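Local structure of putative Acetyltransferase (Pyrococcus horikoshii, 3DDD) at residues A[120-134]-A[263-275]. The protein binds coenzyme A and is probably an acyltransferase of the GNAT family. Numbering follows the deposited sequence.
With COA (coenzyme A), chain B; EDO (1,2-ethanediol), chain E.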
ATOM      1  N   ASP A 120      -2.556  13.977 -12.328  1.00 33.32           N
ATOM      2  CA  ASP A 120      -1.844  13.681 -13.566  1.00 35.12           C
ATOM      3  C   ASP A 120      -0.864  12.508 -13.494  1.00 34.53           C
ATOM      4  O   ASP A 120      -0.285  12.102 -14.504  1.00 38.17           O
ATOM      5  CB  ASP A 120      -1.119  14.941 -14.049  1.00 33.86           C
ATOM      6  CG  ASP A 120      -2.092  16.053 -14.460  1.00 36.14           C
ATOM      7  OD1 ASP A 120      -3.259  15.775 -14.845  1.00 48.00           O
ATOM      8  OD2 ASP A 120      -1.676  17.212 -14.385  1.00 45.71           O
ATOM      9  N   THR A 121      -0.688  11.946 -12.323  1.00 33.68           N
ATOM     10  CA  THR A 121       0.122  10.749 -12.197  1.00 34.26           C
ATOM     11  C   THR A 121      -0.612   9.726 -11.363  1.00 33.89           C
ATOM     12  O   THR A 121      -1.144  10.047 -10.316  1.00 32.43           O
ATOM     13  CB  THR A 121       1.478  11.077 -11.614  1.00 34.54           C
ATOM     14  OG1 THR A 121       2.154  11.885 -12.574  1.00 34.78           O
ATOM     15  CG2 THR A 121       2.304   9.780 -11.335  1.00 28.02           C
ATOM     16  N   ILE A 122      -0.667   8.495 -11.862  1.00 34.36           N
ATOM     17  CA  ILE A 122      -1.220   7.384 -11.099  1.00 33.01           C
ATOM     18  C   ILE A 122      -0.153   6.310 -11.029  1.00 33.04           C
ATOM     19  O   ILE A 122       0.470   5.979 -12.025  1.00 29.44           O
ATOM     20  CB  ILE A 122      -2.557   6.860 -11.707  1.00 33.48           C
ATOM     21  CG1 ILE A 122      -3.664   7.915 -11.538  1.00 31.66           C
ATOM     22  CG2 ILE A 122      -2.994   5.575 -11.038  1.00 25.46           C
ATOM     23  CD1 ILE A 122      -4.869   7.698 -12.420  1.00 33.57           C
ATOM     24  N   ARG A 123       0.053   5.775  -9.833  1.00 34.34           N
ATOM     25  CA  ARG A 123       1.043   4.738  -9.625  1.00 33.94           C
ATOM     26  C   ARG A 123       0.464   3.548  -8.864  1.00 33.00           C
ATOM     27  O   ARG A 123      -0.614   3.611  -8.277  1.00 31.24           O
ATOM     28  CB  ARG A 123       2.255   5.312  -8.890  1.00 32.05           C
ATOM     29  CG  ARG A 123       2.947   6.388  -9.681  1.00 31.32           C
ATOM     30  CD  ARG A 123       3.838   7.223  -8.845  1.00 39.59           C
ATOM     31  NE  ARG A 123       5.154   6.631  -8.614  1.00 34.27           N
ATOM     32  CZ  ARG A 123       5.911   6.895  -7.554  1.00 37.22           C
ATOM     33  NH1 ARG A 123       5.472   7.694  -6.570  1.00 38.20           N
ATOM     34  NH2 ARG A 123       7.093   6.306  -7.445  1.00 34.51           N
ATOM     35  N   LEU A 124       1.212   2.460  -8.896  1.00 32.21           N
ATOM     36  CA  LEU A 124       0.806   1.217  -8.262  1.00 31.87           C
ATOM     37  C   LEU A 124       1.985   0.264  -8.157  1.00 30.28           C
ATOM     38  O   LEU A 124       2.997   0.441  -8.821  1.00 34.65           O
ATOM     39  CB  LEU A 124      -0.325   0.549  -9.052  1.00 32.09           C
ATOM     40  CG  LEU A 124      -0.076   0.250 -10.535  1.00 35.67           C
ATOM     41  CD1 LEU A 124       0.760  -1.036 -10.740  1.00 25.38           C
ATOM     42  CD2 LEU A 124      -1.378   0.158 -11.254  1.00 27.60           C
ATOM     43  N   ASP A 125       1.808  -0.757  -7.333  1.00 33.43           N
ATOM     44  CA  ASP A 125       2.754  -1.859  -7.169  1.00 34.00           C
ATOM     45  C   ASP A 125       2.139  -3.151  -7.655  1.00 33.51           C
ATOM     46  O   ASP A 125       1.249  -3.712  -7.008  1.00 33.30           O
ATOM     47  CB  ASP A 125       3.170  -1.955  -5.719  1.00 34.25           C
ATOM     48  CG  ASP A 125       4.045  -0.801  -5.324  1.00 31.91           C
ATOM     49  OD1 ASP A 125       5.178  -0.753  -5.844  1.00 32.49           O
ATOM     50  OD2 ASP A 125       3.606   0.058  -4.511  1.00 36.78           O
ATOM     51  N   ALA A 126       2.627  -3.581  -8.818  1.00 29.34           N
ATOM     52  CA  ALA A 126       2.095  -4.707  -9.598  1.00 32.45           C
ATOM     53  C   ALA A 126       2.648  -6.082  -9.254  1.00 33.21           C
ATOM     54  O   ALA A 126       3.853  -6.318  -9.384  1.00 35.89           O
ATOM     55  CB  ALA A 126       2.405  -4.453 -11.124  1.00 29.69           C
ATOM     56  N   SER A 127       1.753  -7.021  -8.936  1.00 37.95           N
ATOM     57  CA  SER A 127       2.086  -8.443  -8.833  1.00 38.53           C
ATOM     58  C   SER A 127       2.219  -9.053 -10.223  1.00 39.34           C
ATOM     59  O   SER A 127       1.997  -8.367 -11.221  1.00 39.88           O
ATOM     60  CB  SER A 127       0.991  -9.172  -8.057  1.00 40.85           C
ATOM     61  OG  SER A 127      -0.211  -9.282  -8.830  1.00 45.32           O
ATOM     62  N   SER A 128       2.578 -10.337 -10.300  1.00 39.97           N
ATOM     63  CA  SER A 128       2.661 -11.049 -11.587  1.00 40.02           C
ATOM     64  C   SER A 128       1.327 -11.181 -12.299  1.00 39.55           C
ATOM     65  O   SER A 128       1.298 -11.165 -13.515  1.00 36.96           O
ATOM     66  CB  SER A 128       3.190 -12.469 -11.404  1.00 40.76           C
ATOM     67  OG  SER A 128       4.491 -12.431 -10.905  1.00 51.02           O
ATOM     68  N   GLN A 129       0.238 -11.373 -11.550  1.00 37.36           N
ATOM     69  CA  GLN A 129      -1.064 -11.487 -12.173  1.00 36.31           C
ATOM     70  C   GLN A 129      -1.560 -10.138 -12.680  1.00 36.14           C
ATOM     71  O   GLN A 129      -2.174 -10.061 -13.744  1.00 33.08           O
ATOM     72  CB  GLN A 129      -2.079 -12.135 -11.224  1.00 35.57           C
ATOM     73  CG  GLN A 129      -1.842 -13.622 -10.993  1.00 41.56           C
ATOM     74  CD  GLN A 129      -2.828 -14.270 -10.033  1.00 41.34           C
ATOM     75  OE1 GLN A 129      -3.894 -13.734  -9.739  1.00 55.96           O
ATOM     76  NE2 GLN A 129      -2.475 -15.449  -9.550  1.00 51.96           N
ATOM     77  N   GLY A 130      -1.292  -9.070 -11.937  1.00 36.33           N
ATOM     78  CA  GLY A 130      -1.774  -7.742 -12.320  1.00 36.19           C
ATOM     79  C   GLY A 130      -1.018  -7.103 -13.473  1.00 36.98           C
ATOM     80  O   GLY A 130      -1.597  -6.393 -14.295  1.00 35.60           O
ATOM     81  N   TYR A 131       0.284  -7.364 -13.534  1.00 35.99           N
ATOM     82  CA  TYR A 131       1.199  -6.665 -14.431  1.00 31.59           C
ATOM     83  C   TYR A 131       0.635  -6.495 -15.834  1.00 30.83           C
ATOM     84  O   TYR A 131       0.669  -5.388 -16.394  1.00 28.78           O
ATOM     85  CB  TYR A 131       2.559  -7.393 -14.458  1.00 33.84           C
ATOM     86  CG  TYR A 131       3.624  -6.665 -15.251  1.00 32.97           C
ATOM     87  CD1 TYR A 131       4.396  -5.692 -14.650  1.00 33.31           C
ATOM     88  CD2 TYR A 131       3.849  -6.955 -16.588  1.00 33.10           C
ATOM     89  CE1 TYR A 131       5.340  -5.010 -15.346  1.00 33.60           C
ATOM     90  CE2 TYR A 131       4.809  -6.249 -17.328  1.00 35.88           C
ATOM     91  CZ  TYR A 131       5.547  -5.279 -16.688  1.00 36.82           C
ATOM     92  OH  TYR A 131       6.523  -4.569 -17.342  1.00 39.06           O
ATOM     93  N   GLY A 132       0.121  -7.582 -16.412  1.00 32.16           N
ATOM     94  CA  GLY A 132      -0.381  -7.548 -17.778  1.00 31.48           C
ATOM     95  C   GLY A 132      -1.613  -6.681 -17.970  1.00 30.54           C
ATOM     96  O   GLY A 132      -1.838  -6.166 -19.041  1.00 32.13           O
ATOM     97  N   LEU A 133      -2.452  -6.593 -16.949  1.00 32.65           N
ATOM     98  CA  LEU A 133      -3.612  -5.695 -16.937  1.00 32.44           C
ATOM     99  C   LEU A 133      -3.117  -4.247 -17.040  1.00 32.81           C
ATOM    100  O   LEU A 133      -3.496  -3.505 -17.933  1.00 33.98           O
ATOM    101  CB  LEU A 133      -4.419  -5.924 -15.650  1.00 32.99           C
ATOM    102  CG  LEU A 133      -5.901  -5.529 -15.507  1.00 36.18           C
ATOM    103  CD1 LEU A 133      -6.575  -6.261 -14.297  1.00 32.93           C
ATOM    104  CD2 LEU A 133      -6.038  -4.046 -15.341  1.00 26.25           C
ATOM    105  N   TYR A 134      -2.217  -3.856 -16.151  1.00 33.51           N
ATOM    106  CA  TYR A 134      -1.804  -2.442 -16.057  1.00 32.91           C
ATOM    107  C   TYR A 134      -1.023  -1.983 -17.311  1.00 33.46           C
ATOM    108  O   TYR A 134      -1.083  -0.817 -17.726  1.00 33.26           O
ATOM    109  CB  TYR A 134      -0.993  -2.221 -14.783  1.00 30.14           C
ATOM    110  CG  TYR A 134      -1.659  -2.822 -13.537  1.00 31.99           C
ATOM    111  CD1 TYR A 134      -2.992  -2.602 -13.254  1.00 30.18           C
ATOM    112  CD2 TYR A 134      -0.937  -3.616 -12.661  1.00 28.26           C
ATOM    113  CE1 TYR A 134      -3.591  -3.169 -12.089  1.00 36.22           C
ATOM    114  CE2 TYR A 134      -1.500  -4.148 -11.513  1.00 33.69           C
ATOM    115  CZ  TYR A 134      -2.831  -3.946 -11.249  1.00 36.91           C
ATOM    116  OH  TYR A 134      -3.359  -4.524 -10.133  1.00 37.66           O
ATOM    117  N   CYS A 263       6.961  -6.820  -6.211  1.00 37.70           N
ATOM    118  CA  CYS A 263       6.131  -6.172  -7.193  1.00 35.20           C
ATOM    119  C   CYS A 263       6.973  -5.259  -8.028  1.00 37.15           C
ATOM    120  O   CYS A 263       8.102  -4.927  -7.677  1.00 33.75           O
ATOM    121  CB  CYS A 263       5.070  -5.320  -6.527  1.00 33.77           C
ATOM    122  SG  CYS A 263       3.862  -6.310  -5.644  1.00 36.31           S
HETATM  123  N   MSE A 264       6.390  -4.839  -9.132  1.00 35.78           N
HETATM  124  CA  MSE A 264       6.991  -3.847  -9.948  1.00 39.27           C
HETATM  125  C   MSE A 264       6.136  -2.615  -9.716  1.00 38.75           C
HETATM  126  O   MSE A 264       4.918  -2.654  -9.866  1.00 37.72           O
HETATM  127  CB  MSE A 264       7.014  -4.313 -11.402  1.00 36.87           C
HETATM  128  CG  MSE A 264       7.497  -3.274 -12.388  1.00 44.43           C
HETATM  129 SE   MSE A 264       9.337  -2.762 -12.142  0.75 34.84          SE
HETATM  130  CE  MSE A 264      10.212  -4.309 -13.000  1.00 32.85           C
ATOM    131  N   ARG A 265       6.778  -1.542  -9.287  1.00 37.42           N
ATOM    132  CA  ARG A 265       6.112  -0.282  -9.167  1.00 35.53           C
ATOM    133  C   ARG A 265       5.977   0.220 -10.590  1.00 33.37           C
ATOM    134  O   ARG A 265       6.846   0.000 -11.397  1.00 33.35           O
ATOM    135  CB  ARG A 265       6.909   0.666  -8.280  1.00 34.65           C
ATOM    136  CG  ARG A 265       6.323   2.033  -8.062  1.00 31.68           C
ATOM    137  CD  ARG A 265       6.943   2.656  -6.789  1.00 36.06           C
ATOM    138  NE  ARG A 265       6.337   2.054  -5.597  1.00 38.93           N
ATOM    139  CZ  ARG A 265       6.326   2.582  -4.380  1.00 29.35           C
ATOM    140  NH1 ARG A 265       6.922   3.746  -4.140  1.00 34.66           N
ATOM    141  NH2 ARG A 265       5.675   1.946  -3.399  1.00 35.44           N
HETATM  142  N   MSE A 266       4.841   0.836 -10.895  1.00 34.04           N
HETATM  143  CA  MSE A 266       4.539   1.299 -12.252  1.00 32.55           C
HETATM  144  C   MSE A 266       3.850   2.655 -12.207  1.00 31.09           C
HETATM  145  O   MSE A 266       3.290   3.036 -11.182  1.00 32.50           O
HETATM  146  CB  MSE A 266       3.622   0.296 -12.948  1.00 32.99           C
HETATM  147  CG  MSE A 266       4.159  -1.117 -13.032  1.00 32.66           C
HETATM  148 SE   MSE A 266       2.975  -2.296 -13.969  0.75 30.96          SE
HETATM  149  CE  MSE A 266       3.618  -1.997 -15.768  1.00 24.51           C
ATOM    150  N   ARG A 267       3.877   3.359 -13.330  1.00 35.40           N
ATOM    151  CA  ARG A 267       3.404   4.741 -13.412  1.00 35.32           C
ATOM    152  C   ARG A 267       2.678   5.041 -14.714  1.00 35.22           C
ATOM    153  O   ARG A 267       3.123   4.678 -15.812  1.00 35.14           O
ATOM    154  CB  ARG A 267       4.581   5.718 -13.236  1.00 35.28           C
ATOM    155  CG  ARG A 267       4.193   7.184 -13.307  1.00 31.14           C
ATOM    156  CD  ARG A 267       5.397   8.080 -13.219  1.00 37.11           C
ATOM    157  NE  ARG A 267       6.076   8.174 -14.514  1.00 38.39           N
ATOM    158  CZ  ARG A 267       7.165   7.502 -14.853  1.00 38.43           C
ATOM    159  NH1 ARG A 267       7.783   6.716 -13.997  1.00 43.26           N
ATOM    160  NH2 ARG A 267       7.675   7.667 -16.057  1.00 38.70           N
ATOM    161  N   LEU A 268       1.561   5.749 -14.575  1.00 34.75           N
ATOM    162  CA  LEU A 268       0.892   6.358 -15.705  1.00 33.70           C
ATOM    163  C   LEU A 268       0.879   7.872 -15.488  1.00 32.87           C
ATOM    164  O   LEU A 268       0.249   8.388 -14.561  1.00 30.17           O
ATOM    165  CB  LEU A 268      -0.513   5.805 -15.907  1.00 34.15           C
ATOM    166  CG  LEU A 268      -1.286   6.409 -17.088  1.00 34.28           C
ATOM    167  CD1 LEU A 268      -0.581   6.192 -18.454  1.00 31.93           C
ATOM    168  CD2 LEU A 268      -2.698   5.877 -17.112  1.00 32.38           C
ATOM    169  N   GLY A 269       1.587   8.580 -16.362  1.00 31.47           N
ATOM    170  CA  GLY A 269       1.744  10.006 -16.243  1.00 32.40           C
ATOM    171  C   GLY A 269       3.187  10.391 -15.955  1.00 35.79           C
ATOM    172  O   GLY A 269       4.105   9.580 -16.114  1.00 34.91           O
ATOM    173  N   SER A 270       3.363  11.630 -15.504  1.00 38.09           N
ATOM    174  CA  SER A 270       4.689  12.216 -15.299  1.00 42.14           C
ATOM    175  C   SER A 270       5.305  11.775 -13.977  1.00 39.65           C
ATOM    176  O   SER A 270       4.610  11.614 -12.972  1.00 38.90           O
ATOM    177  CB  SER A 270       4.629  13.762 -15.395  1.00 43.19           C
ATOM    178  OG  SER A 270       3.431  14.258 -14.799  1.00 51.22           O
ATOM    179  N   LYS A 271       6.616  11.538 -14.020  1.00 40.59           N
ATOM    180  CA  LYS A 271       7.415  11.204 -12.849  1.00 43.52           C
ATOM    181  C   LYS A 271       7.216  12.211 -11.729  1.00 41.85           C
ATOM    182  O   LYS A 271       7.148  13.426 -11.957  1.00 38.99           O
ATOM    183  CB  LYS A 271       8.906  11.173 -13.189  1.00 43.33           C
ATOM    184  CG  LYS A 271       9.344  10.020 -14.065  1.00 49.81           C
ATOM    185  CD  LYS A 271      10.869   9.890 -14.125  1.00 47.98           C
ATOM    186  CE  LYS A 271      11.293   8.973 -15.282  1.00 55.53           C
ATOM    187  NZ  LYS A 271      12.459   8.092 -14.917  1.00 52.75           N
ATOM    188  N   ILE A 272       7.125  11.666 -10.530  1.00 41.67           N
ATOM    189  CA  ILE A 272       7.047  12.417  -9.300  1.00 44.19           C
ATOM    190  C   ILE A 272       8.457  12.500  -8.730  1.00 42.89           C
ATOM    191  O   ILE A 272       9.137  11.494  -8.634  1.00 41.46           O
ATOM    192  CB  ILE A 272       6.116  11.683  -8.267  1.00 44.83           C
ATOM    193  CG1 ILE A 272       4.643  11.716  -8.738  1.00 47.27           C
ATOM    194  CG2 ILE A 272       6.286  12.268  -6.860  1.00 52.10           C
ATOM    195  CD1 ILE A 272       4.155  13.092  -9.236  1.00 41.57           C
ATOM    196  N   GLU A 273       8.890  13.701  -8.365  1.00 46.54           N
ATOM    197  CA  GLU A 273      10.160  13.896  -7.673  1.00 48.80           C
ATOM    198  C   GLU A 273      10.084  13.203  -6.295  1.00 46.73           C
ATOM    199  O   GLU A 273       9.317  13.612  -5.457  1.00 45.96           O
ATOM    200  CB  GLU A 273      10.444  15.408  -7.536  1.00 49.70           C
ATOM    201  CG  GLU A 273      11.877  15.780  -7.073  1.00 53.41           C
ATOM    202  CD  GLU A 273      12.088  17.301  -6.817  1.00 57.40           C
ATOM    203  OE1 GLU A 273      11.226  18.131  -7.219  1.00 69.30           O
ATOM    204  OE2 GLU A 273      13.138  17.660  -6.216  1.00 66.97           O
ATOM    205  N   GLU A 274      10.843  12.131  -6.102  1.00 45.37           N
ATOM    206  CA  GLU A 274      10.910  11.432  -4.822  1.00 46.03           C
ATOM    207  C   GLU A 274      12.368  11.267  -4.408  1.00 45.67           C
ATOM    208  O   GLU A 274      13.249  11.337  -5.239  1.00 45.84           O
ATOM    209  CB  GLU A 274      10.204  10.066  -4.904  1.00 46.10           C
ATOM    210  CG  GLU A 274      10.796   9.090  -5.908  1.00 41.27           C
ATOM    211  CD  GLU A 274      10.007   7.794  -6.023  1.00 46.33           C
ATOM    212  OE1 GLU A 274       8.988   7.619  -5.308  1.00 49.01           O
ATOM    213  OE2 GLU A 274      10.417   6.936  -6.831  1.00 53.43           O
ATOM    214  N   LYS A 275      12.630  11.065  -3.123  1.00 45.58           N
ATOM    215  CA  LYS A 275      14.014  10.916  -2.668  1.00 45.91           C
ATOM    216  C   LYS A 275      14.208   9.501  -2.122  1.00 43.90           C
ATOM    217  O   LYS A 275      14.156   9.238  -0.924  1.00 43.03           O
ATOM    218  CB  LYS A 275      14.385  12.004  -1.661  1.00 46.28           C
ATOM    219  CG  LYS A 275      15.891  12.063  -1.384  1.00 52.13           C
ATOM    220  CD  LYS A 275      16.323  13.312  -0.598  1.00 49.93           C
ATOM    221  CE  LYS A 275      17.819  13.280  -0.220  1.00 53.20           C
ATOM    222  NZ  LYS A 275      18.635  12.337  -1.069  1.00 56.15           N
TER
HETATM  223  N1A COA B 300      -1.548 -14.648 -14.817  1.00 36.60           N
HETATM  224  C2A COA B 300      -1.005 -13.712 -15.661  1.00 33.67           C
HETATM  225  N3A COA B 300      -1.766 -12.633 -16.060  1.00 40.05           N
HETATM  226  C4A COA B 300      -3.048 -12.531 -15.602  1.00 28.01           C
HETATM  227  C5A COA B 300      -3.605 -13.449 -14.740  1.00 37.46           C
HETATM  228  C6A COA B 300      -2.839 -14.523 -14.356  1.00 40.06           C
HETATM  229  N6A COA B 300      -3.485 -15.535 -13.820  1.00 28.63           N
HETATM  230  N7A COA B 300      -4.879 -13.102 -14.445  1.00 31.82           N
HETATM  231  C8A COA B 300      -5.122 -11.945 -15.095  1.00 33.13           C
HETATM  232  N9A COA B 300      -3.995 -11.589 -15.804  1.00 25.62           N
HETATM  233  C1B COA B 300      -3.733 -10.338 -16.537  1.00 34.14           C
HETATM  234  C2B COA B 300      -3.658 -10.605 -18.035  1.00 34.14           C
HETATM  235  O2B COA B 300      -2.825  -9.705 -18.703  1.00 34.37           O
HETATM  236  C3B COA B 300      -5.080 -10.350 -18.452  1.00 37.67           C
HETATM  237  O3B COA B 300      -5.150 -10.094 -19.813  1.00 40.81           O
HETATM  238  P3B COA B 300      -5.322 -11.277 -20.887  1.00 47.84           P
HETATM  239  O7A COA B 300      -5.693 -10.656 -22.228  1.00 46.72           O
HETATM  240  O8A COA B 300      -6.455 -12.147 -20.425  1.00 36.01           O
HETATM  241  O9A COA B 300      -3.980 -11.891 -21.104  1.00 43.05           O
HETATM  242  C4B COA B 300      -5.374  -9.142 -17.599  1.00 35.57           C
HETATM  243  O4B COA B 300      -4.837  -9.492 -16.344  1.00 35.65           O
HETATM  244  C5B COA B 300      -6.836  -8.767 -17.487  1.00 33.83           C
HETATM  245  O5B COA B 300      -7.575  -9.901 -17.180  1.00 35.29           O
HETATM  246  P1A COA B 300      -8.907  -9.726 -16.324  1.00 33.02           P
HETATM  247  O1A COA B 300      -9.839 -10.862 -16.652  1.00 40.03           O
HETATM  248  O2A COA B 300      -9.580  -8.398 -16.543  1.00 28.34           O
HETATM  249  O3A COA B 300      -8.297  -9.806 -14.843  1.00 35.85           O
HETATM  250  P2A COA B 300      -9.088 -10.461 -13.609  1.00 29.55           P
HETATM  251  O4A COA B 300     -10.560 -10.254 -13.564  1.00 32.08           O
HETATM  252  O5A COA B 300      -8.724 -11.932 -13.516  1.00 39.24           O
HETATM  253  O6A COA B 300      -8.355  -9.754 -12.348  1.00 34.25           O
HETATM  254  CBP COA B 300      -6.305  -9.592 -10.915  1.00 42.18           C
HETATM  255  CCP COA B 300      -6.941  -9.679 -12.322  1.00 38.04           C
HETATM  256  CDP COA B 300      -7.162  -8.645 -10.074  1.00 30.87           C
HETATM  257  CEP COA B 300      -4.909  -8.979 -11.105  1.00 38.17           C
HETATM  258  CAP COA B 300      -5.969 -10.933 -10.231  1.00 44.71           C
HETATM  259  OAP COA B 300      -6.400 -12.045 -10.948  1.00 49.69           O
HETATM  260  C9P COA B 300      -6.320 -11.097  -8.769  1.00 37.44           C
HETATM  261  O9P COA B 300      -7.514 -10.761  -8.194  1.00 30.50           O
HETATM  262  N8P COA B 300      -5.422 -11.612  -7.959  1.00 52.59           N
HETATM  263  C7P COA B 300      -5.220 -10.959  -6.696  1.00 58.47           C
HETATM  264  C6P COA B 300      -3.787 -10.995  -6.246  1.00 57.27           C
HETATM  265  C5P COA B 300      -2.839 -10.649  -7.342  1.00 64.31           C
HETATM  266  O5P COA B 300      -1.944 -11.505  -7.561  1.00 61.92           O
HETATM  267  N4P COA B 300      -3.017  -9.478  -8.019  1.00 72.49           N
HETATM  268  C3P COA B 300      -3.443  -8.154  -7.503  1.00 65.62           C
HETATM  269  C2P COA B 300      -2.336  -7.145  -7.074  1.00 64.57           C
HETATM  270  S1P COA B 300      -1.397  -6.232  -8.363  1.00 49.23           S
HETATM  271  C1  EDO E 303      -3.519  10.242 -14.678  1.00 56.01           C
HETATM  272  O1  EDO E 303      -4.125  11.318 -15.391  1.00 64.10           O
HETATM  273  C2  EDO E 303      -2.811   9.347 -15.680  1.00 50.75           C
HETATM  274  O2  EDO E 303      -1.895  10.106 -16.477  1.00 58.06           O
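R265 sends CG anti to its backbone N (chi1 -180°) and bends at chi3, which lays its guanidinium alongside D125. D125 CG lies anti to the carbonyl carbon (chi1 -70°) and points the same way, giving a two-bond, side-on salt bridge. R265 NE reaches D125 OD1 almost straight, and R265 NH2 reaches the syn lone pair of D125 OD2, both at 3.0 Å. Both groups are thus fixed in rotation, their planes 42° apart. T145 also bonds D125, and the C-terminal carboxylate of G288 forms a second salt bridge with R265 NH2.

On the same sheet face, R123 NH2 forms a salt bridge with E274 OE1 at 3.1 Å, from above the carboxylate plane. Y143 OH holds E274 OE2. R123 NH2 has another salt bridge, to E142. These acids probably ease the repulsion from R265 NH1, 4.2 Å from R123 NH2.

On the other face, selenomethionine M266 crosses Y131 at about a right angle. Its selenium SE lies 3.6 Å from A126 CB and 4.5 Å from the Y131 ring centroid, an oblique Met-aromatic contact.

The strands are antiparallel, with hydrogen-bonded pairs I122-L268, L124-M266 and A126-M264. S127 OG bonds coenzyme A O5P weakly, and Q129 OE1 accepts from its N8P. The pairing joins the N-terminal GNAT-family region, beside this pocket, to the second one. Strand 86-94 flanks 121-126 in parallel, strand 140-149 borders 263-267, and helix 103-118 packs on L124 and L268.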